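Local coordinates for protein putative polysaccharide deacetylase (Bdellovibrio bacteriovorus HD100, PDB 5JP6) that probably removes acetyl groups from peptidoglycan as a zinc-binding hydrolase of the carbohydrate esterase 4 family, at residues Asn101-Ala104 and Leu105-Cys109; Val117-His120 and Phe121-Arg125. The protein carries 1 engineered substitution. One frame throughout, in Å; residues are numbered along the deposited sequence.

Contact 1: residues Asn101-Ala104 and Leu105-Cys109; sequences NNRA and LVSGC
Asn102 O gathers the first turn of the short helix 103-106: Val106 N bonds to it at 3.2 Å, nearly in line with the carbonyl, while Leu105 N makes a weak, strongly bent bond (124° at the hydrogen). Val106 N also has a weak second acceptor, Arg103 O, and Cys109 N returns to Val106 O at 3.0 Å as the chain leaves the turn. Asn102 holds the N-cap position, yet its amide makes no capping bond; it is turned to other partners, OD1 to Arg61 and ND2 to the carbonyl of Glu96. The side chains of Asn102 and Leu105 slant across each other, OD1 of the first 4.1 Å from CD1 of the second. Leu105 CB and Val106 CG2 both crowd Asn102 O, at 3.4 and 3.5 Å. On the exposed side, Ser107 CB rests 3.3 Å from Arg103 O. A chi1 of 55° sets Ser107 OG between its own backbone N and carbonyl carbon, where it bonds Lys75; the same amine also donates to Ala104 O, tying this turn to helix 71-83. Leu105 packs on Phe57 and Phe64 of helix 53-66 and, with Val106, on Leu78 of helix 71-83, to which the Cys109-Cys79 disulfide adds a covalent link just before helix 110-126.

Contact 2: residues Val117-His120 and Phe121-Arg125; sequences VDEH and FDEQR
Side chains one and four residues apart pack along a regular alpha-helical stretch of helix 110-126, which follows the short helix 103-106 and packs against helix 339-354. Four successive i to i+4 backbone bonds define it, from Phe121 N to Val117 O (3.0 Å) through Gln124 N to His120 O. On the buried side His120 sets its edge against the face of Phe121 in a T-shaped pair, centroids 5.0 Å apart and planes at 75°, with CD2 over the middle of the phenyl ring. Val117 runs alongside Phe121, its CG1 3.7 Å from Phe121 CE2. One face of the imidazole receives Gln124 CG in a CH-pi contact, 3.8 Å from the ring centroid. Gln124 folds back at chi2 (-68°), which brings its amide almost parallel to that ring, while OE1 accepts a bond from Asn313 N. His120 NE2 is hydrogen-bonded to Arg340 NH1, so the ring is held by packing and a polar bond together. The exposed side carries charge: Glu119 OE2 and Glu123 OE2 approach to 4.1 Å, probably an unfavourable pairing, whereas Arg125 NH1 forms a salt bridge to Asp122 OD1 at 2.7 Å, from its anti side. A water bridges Arg125 NH2 and Asp118 O. Asp118 forms salt bridges to Arg339 and to Arg98, and Arg125 one to Glu343; Phe121 lies on helix 339-354, and Val117 and His120 pack on helix 87-90.

Contacts 1 and 2 follow in series along the chain: the segment of contact 1 ends at Cys109, the N-cap position of helix 110-126, whose later turns carry contact 2. Their centres lie about 22 Å apart and their nearest atoms about 9 Å, so they do not touch. Contact 1 packs on helices earlier in the chain, whereas contact 2 has both earlier neighbours and a later one, helix 339-354. Neither contact contributes to the zinc site, where Asp177, His227 and Tyr280 bind the metal; both lie away from it.

Contact 1: residues Asn101-Ala104 and Leu105-Cys109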
ATOM      1  N   ASN A 101      -5.596 -11.614  13.079  1.00 25.62           N
ATOM      2  CA  ASN A 101      -6.715 -11.101  13.895  1.00 25.40           C
ATOM      3  C   ASN A 101      -8.039 -11.764  13.520  1.00 23.75           C
ATOM      4  O   ASN A 101      -8.930 -11.844  14.360  1.00 26.62           O
ATOM      5  CB  ASN A 101      -6.840  -9.599  13.832  1.00 27.66           C
ATOM      6  CG  ASN A 101      -5.756  -8.898  14.624  1.00 34.41           C
ATOM      7  OD1 ASN A 101      -5.102  -9.481  15.532  1.00 36.84           O
ATOM      8  ND2 ASN A 101      -5.562  -7.651  14.305  1.00 36.51           N
ATOM      9  N   ASN A 102      -8.130 -12.272  12.298  1.00 25.07           N
ATOM     10  CA  ASN A 102      -9.358 -12.883  11.784  1.00 22.32           C
ATOM     11  C   ASN A 102      -9.356 -14.423  11.885  1.00 24.60           C
ATOM     12  O   ASN A 102     -10.255 -15.099  11.362  1.00 24.98           O
ATOM     13  CB  ASN A 102      -9.557 -12.477  10.321  1.00 21.35           C
ATOM     14  CG  ASN A 102      -9.842 -11.017  10.176  1.00 20.72           C
ATOM     15  OD1 ASN A 102     -10.526 -10.418  11.037  1.00 22.91           O
ATOM     16  ND2 ASN A 102      -9.332 -10.422   9.114  1.00 21.61           N
ATOM     17  N   ARG A 103      -8.366 -14.949  12.598  1.00 25.38           N
ATOM     18  CA  ARG A 103      -8.105 -16.392  12.641  1.00 27.61           C
ATOM     19  C   ARG A 103      -9.369 -17.180  12.963  1.00 25.91           C
ATOM     20  O   ARG A 103      -9.664 -18.210  12.313  1.00 27.32           O
ATOM     21  CB  ARG A 103      -6.982 -16.722  13.657  1.00 32.09           C
ATOM     22  CG  ARG A 103      -6.647 -18.202  13.720  1.00 45.64           C
ATOM     23  CD  ARG A 103      -6.016 -18.638  15.036  1.00 53.94           C
ATOM     24  NE  ARG A 103      -6.868 -18.349  16.207  1.00 64.33           N
ATOM     25  CZ  ARG A 103      -8.020 -18.966  16.513  1.00 58.23           C
ATOM     26  NH1 ARG A 103      -8.534 -19.931  15.734  1.00 51.89           N
ATOM     27  NH2 ARG A 103      -8.676 -18.598  17.607  1.00 59.62           N
ATOM     28  N   ALA A 104     -10.112 -16.752  13.995  1.00 26.17           N
ATOM     29  CA  ALA A 104     -11.291 -17.538  14.418  1.00 26.28           C
ATOM     30  C   ALA A 104     -12.425 -17.494  13.419  1.00 26.53           C
ATOM     31  O   ALA A 104     -13.226 -18.422  13.338  1.00 31.70           O
ATOM     32  CB  ALA A 104     -11.780 -17.096  15.772  1.00 27.95           C
ATOM     33  N   LEU A 105     -12.514 -16.403  12.675  1.00 24.47           N
ATOM     34  CA  LEU A 105     -13.546 -16.280  11.643  1.00 24.06           C
ATOM     35  C   LEU A 105     -13.344 -17.226  10.472  1.00 25.87           C
ATOM     36  O   LEU A 105     -14.316 -17.750   9.909  1.00 27.85           O
ATOM     37  CB  LEU A 105     -13.628 -14.855  11.116  1.00 25.89           C
ATOM     38  CG  LEU A 105     -14.226 -13.805  12.044  1.00 26.55           C
ATOM     39  CD1 LEU A 105     -14.059 -12.402  11.495  1.00 27.87           C
ATOM     40  CD2 LEU A 105     -15.685 -14.040  12.299  1.00 34.07           C
ATOM     41  N   VAL A 106     -12.089 -17.432  10.091  1.00 26.53           N
ATOM     42  CA  VAL A 106     -11.752 -18.161   8.839  1.00 28.58           C
ATOM     43  C   VAL A 106     -11.054 -19.501   9.053  1.00 28.39           C
ATOM     44  O   VAL A 106     -10.703 -20.160   8.082  1.00 31.11           O
ATOM     45  CB  VAL A 106     -10.950 -17.294   7.843  1.00 25.77           C
ATOM     46  CG1 VAL A 106     -11.771 -16.078   7.444  1.00 29.79           C
ATOM     47  CG2 VAL A 106      -9.572 -16.935   8.405  1.00 26.25           C
ATOM     48  N   SER A 107     -10.931 -19.957  10.302  1.00 31.38           N
ATOM     49  CA  SER A 107     -10.167 -21.189  10.599  1.00 36.55           C
ATOM     50  C   SER A 107     -10.717 -22.429   9.856  1.00 38.52           C
ATOM     51  O   SER A 107      -9.971 -23.356   9.483  1.00 45.23           O
ATOM     52  CB  SER A 107     -10.114 -21.443  12.100  1.00 34.99           C
ATOM     53  OG  SER A 107     -11.411 -21.489  12.668  1.00 37.04           O
ATOM     54  N   GLY A 108     -12.016 -22.406   9.602  1.00 35.44           N
ATOM     55  CA  GLY A 108     -12.705 -23.514   8.922  1.00 40.20           C
ATOM     56  C   GLY A 108     -12.380 -23.679   7.467  1.00 39.29           C
ATOM     57  O   GLY A 108     -12.590 -24.732   6.920  1.00 49.43           O
ATOM     58  N   CYS A 109     -11.848 -22.628   6.849  1.00 34.93           N
ATOM     59  CA  CYS A 109     -11.578 -22.673   5.412  1.00 33.81           C
ATOM     60  C   CYS A 109     -10.336 -21.913   4.982  1.00 31.18           C
ATOM     61  O   CYS A 109     -10.074 -21.832   3.797  1.00 30.72           O
ATOM     62  CB  CYS A 109     -12.789 -22.102   4.640  1.00 37.01           C
ATOM     63  SG  CYS A 109     -13.217 -20.402   5.091  1.00 39.23           S
TER

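Contact 2: residues Val117-His120 and Phe121-Arg125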
ATOM      1  N   VAL A 117      -6.410 -18.659  -3.929  1.00 23.41           N
ATOM      2  CA  VAL A 117      -5.737 -17.416  -4.268  1.00 23.13           C
ATOM      3  C   VAL A 117      -4.330 -17.662  -4.802  1.00 22.69           C
ATOM      4  O   VAL A 117      -3.914 -17.069  -5.815  1.00 23.69           O
ATOM      5  CB  VAL A 117      -5.762 -16.438  -3.051  1.00 27.81           C
ATOM      6  CG1 VAL A 117      -4.818 -15.320  -3.238  1.00 34.10           C
ATOM      7  CG2 VAL A 117      -7.202 -15.966  -2.832  1.00 28.79           C
ATOM      8  N   ASP A 118      -3.598 -18.562  -4.152  1.00 23.97           N
ATOM      9  CA  ASP A 118      -2.262 -18.867  -4.596  1.00 23.87           C
ATOM     10  C   ASP A 118      -2.240 -19.489  -5.998  1.00 22.75           C
ATOM     11  O   ASP A 118      -1.366 -19.183  -6.812  1.00 25.11           O
ATOM     12  CB  ASP A 118      -1.543 -19.756  -3.590  1.00 23.35           C
ATOM     13  CG  ASP A 118      -1.231 -19.057  -2.275  1.00 24.87           C
ATOM     14  OD1 ASP A 118      -1.391 -17.820  -2.155  1.00 24.91           O
ATOM     15  OD2 ASP A 118      -0.823 -19.774  -1.314  1.00 26.25           O
ATOM     16  N   GLU A 119      -3.207 -20.345  -6.289  1.00 24.65           N
ATOM     17  CA  GLU A 119      -3.334 -20.967  -7.618  1.00 25.96           C
ATOM     18  C   GLU A 119      -3.663 -19.901  -8.680  1.00 25.79           C
ATOM     19  O   GLU A 119      -3.116 -19.905  -9.790  1.00 25.64           O
ATOM     20  CB  GLU A 119      -4.418 -22.054  -7.599  1.00 30.28           C
ATOM     21  CG  GLU A 119      -4.664 -22.654  -8.957  1.00 33.69           C
ATOM     22  CD  GLU A 119      -5.680 -23.786  -8.909  1.00 41.63           C
ATOM     23  OE1 GLU A 119      -6.632 -23.749  -8.096  1.00 53.93           O
ATOM     24  OE2 GLU A 119      -5.535 -24.714  -9.699  1.00 46.38           O
ATOM     25  N   HIS A 120      -4.489 -18.923  -8.293  1.00 24.41           N
ATOM     26  CA  HIS A 120      -4.800 -17.800  -9.194  1.00 24.99           C
ATOM     27  C   HIS A 120      -3.505 -17.055  -9.547  1.00 23.20           C
ATOM     28  O   HIS A 120      -3.215 -16.821 -10.723  1.00 23.59           O
ATOM     29  CB  HIS A 120      -5.805 -16.845  -8.559  1.00 23.95           C
ATOM     30  CG  HIS A 120      -5.879 -15.520  -9.241  1.00 22.63           C
ATOM     31  ND1 HIS A 120      -6.618 -15.304 -10.381  1.00 26.48           N
ATOM     32  CD2 HIS A 120      -5.281 -14.344  -8.957  1.00 24.60           C
ATOM     33  CE1 HIS A 120      -6.481 -14.050 -10.768  1.00 26.69           C
ATOM     34  NE2 HIS A 120      -5.680 -13.447  -9.913  1.00 24.74           N
ATOM     35  N   PHE A 121      -2.704 -16.693  -8.538  1.00 22.26           N
ATOM     36  CA  PHE A 121      -1.430 -15.960  -8.831  1.00 22.46           C
ATOM     37  C   PHE A 121      -0.430 -16.842  -9.558  1.00 21.06           C
ATOM     38  O   PHE A 121       0.309 -16.319 -10.355  1.00 22.48           O
ATOM     39  CB  PHE A 121      -0.853 -15.294  -7.604  1.00 22.09           C
ATOM     40  CG  PHE A 121      -1.622 -14.042  -7.197  1.00 20.57           C
ATOM     41  CD1 PHE A 121      -1.651 -12.864  -7.951  1.00 21.60           C
ATOM     42  CD2 PHE A 121      -2.364 -14.104  -6.045  1.00 21.53           C
ATOM     43  CE1 PHE A 121      -2.350 -11.766  -7.496  1.00 21.92           C
ATOM     44  CE2 PHE A 121      -3.052 -13.024  -5.596  1.00 22.76           C
ATOM     45  CZ  PHE A 121      -3.069 -11.862  -6.338  1.00 21.75           C
ATOM     46  N   ASP A 122      -0.459 -18.159  -9.356  1.00 23.41           N
ATOM     47  CA  ASP A 122       0.366 -19.074 -10.156  1.00 24.52           C
ATOM     48  C   ASP A 122       0.018 -18.940 -11.634  1.00 26.85           C
ATOM     49  O   ASP A 122       0.889 -18.828 -12.512  1.00 28.66           O
ATOM     50  CB  ASP A 122       0.144 -20.521  -9.739  1.00 27.12           C
ATOM     51  CG  ASP A 122       0.764 -20.879  -8.387  1.00 27.83           C
ATOM     52  OD1 ASP A 122       1.600 -20.114  -7.836  1.00 28.63           O
ATOM     53  OD2 ASP A 122       0.402 -21.972  -7.865  1.00 31.87           O
ATOM     54  N   GLU A 123      -1.277 -18.955 -11.904  1.00 24.23           N
ATOM     55  CA  GLU A 123      -1.763 -18.886 -13.291  1.00 27.91           C
ATOM     56  C   GLU A 123      -1.404 -17.546 -13.923  1.00 25.36           C
ATOM     57  O   GLU A 123      -0.930 -17.467 -15.070  1.00 27.55           O
ATOM     58  CB  GLU A 123      -3.275 -19.076 -13.313  1.00 28.78           C
ATOM     59  CG  GLU A 123      -3.746 -20.467 -12.977  1.00 34.55           C
ATOM     60  CD  GLU A 123      -5.253 -20.549 -12.781  1.00 39.58           C
ATOM     61  OE1 GLU A 123      -5.946 -19.539 -13.002  1.00 43.12           O
ATOM     62  OE2 GLU A 123      -5.761 -21.649 -12.458  1.00 44.06           O
ATOM     63  N   GLN A 124      -1.551 -16.489 -13.122  1.00 23.96           N
ATOM     64  CA  GLN A 124      -1.200 -15.122 -13.560  1.00 24.84           C
ATOM     65  C   GLN A 124       0.273 -14.988 -13.907  1.00 25.79           C
ATOM     66  O   GLN A 124       0.626 -14.307 -14.830  1.00 26.25           O
ATOM     67  CB  GLN A 124      -1.572 -14.100 -12.499  1.00 23.23           C
ATOM     68  CG  GLN A 124      -3.071 -13.998 -12.218  1.00 24.71           C
ATOM     69  CD  GLN A 124      -3.809 -13.416 -13.384  1.00 21.84           C
ATOM     70  OE1 GLN A 124      -3.595 -12.269 -13.752  1.00 23.36           O
ATOM     71  NE2 GLN A 124      -4.670 -14.204 -13.983  1.00 27.57           N
ATOM     72  N   ARG A 125       1.116 -15.670 -13.149  1.00 24.57           N
ATOM     73  CA  ARG A 125       2.544 -15.612 -13.325  1.00 25.94           C
ATOM     74  C   ARG A 125       2.984 -16.236 -14.666  1.00 25.69           C
ATOM     75  O   ARG A 125       4.010 -15.843 -15.247  1.00 27.29           O
ATOM     76  CB  ARG A 125       3.181 -16.352 -12.112  1.00 30.35           C
ATOM     77  CG  ARG A 125       4.499 -15.904 -11.662  1.00 36.03           C
ATOM     78  CD  ARG A 125       4.901 -16.602 -10.372  1.00 25.48           C
ATOM     79  NE  ARG A 125       4.204 -16.103  -9.202  1.00 23.85           N
ATOM     80  CZ  ARG A 125       3.413 -16.838  -8.435  1.00 22.97           C
ATOM     81  NH1 ARG A 125       3.288 -18.149  -8.644  1.00 26.03           N
ATOM     82  NH2 ARG A 125       2.744 -16.267  -7.431  1.00 24.78           N
TER
HETATM   83  O   HOH W   1       1.049 -17.992  -5.677  1.00 25.11           O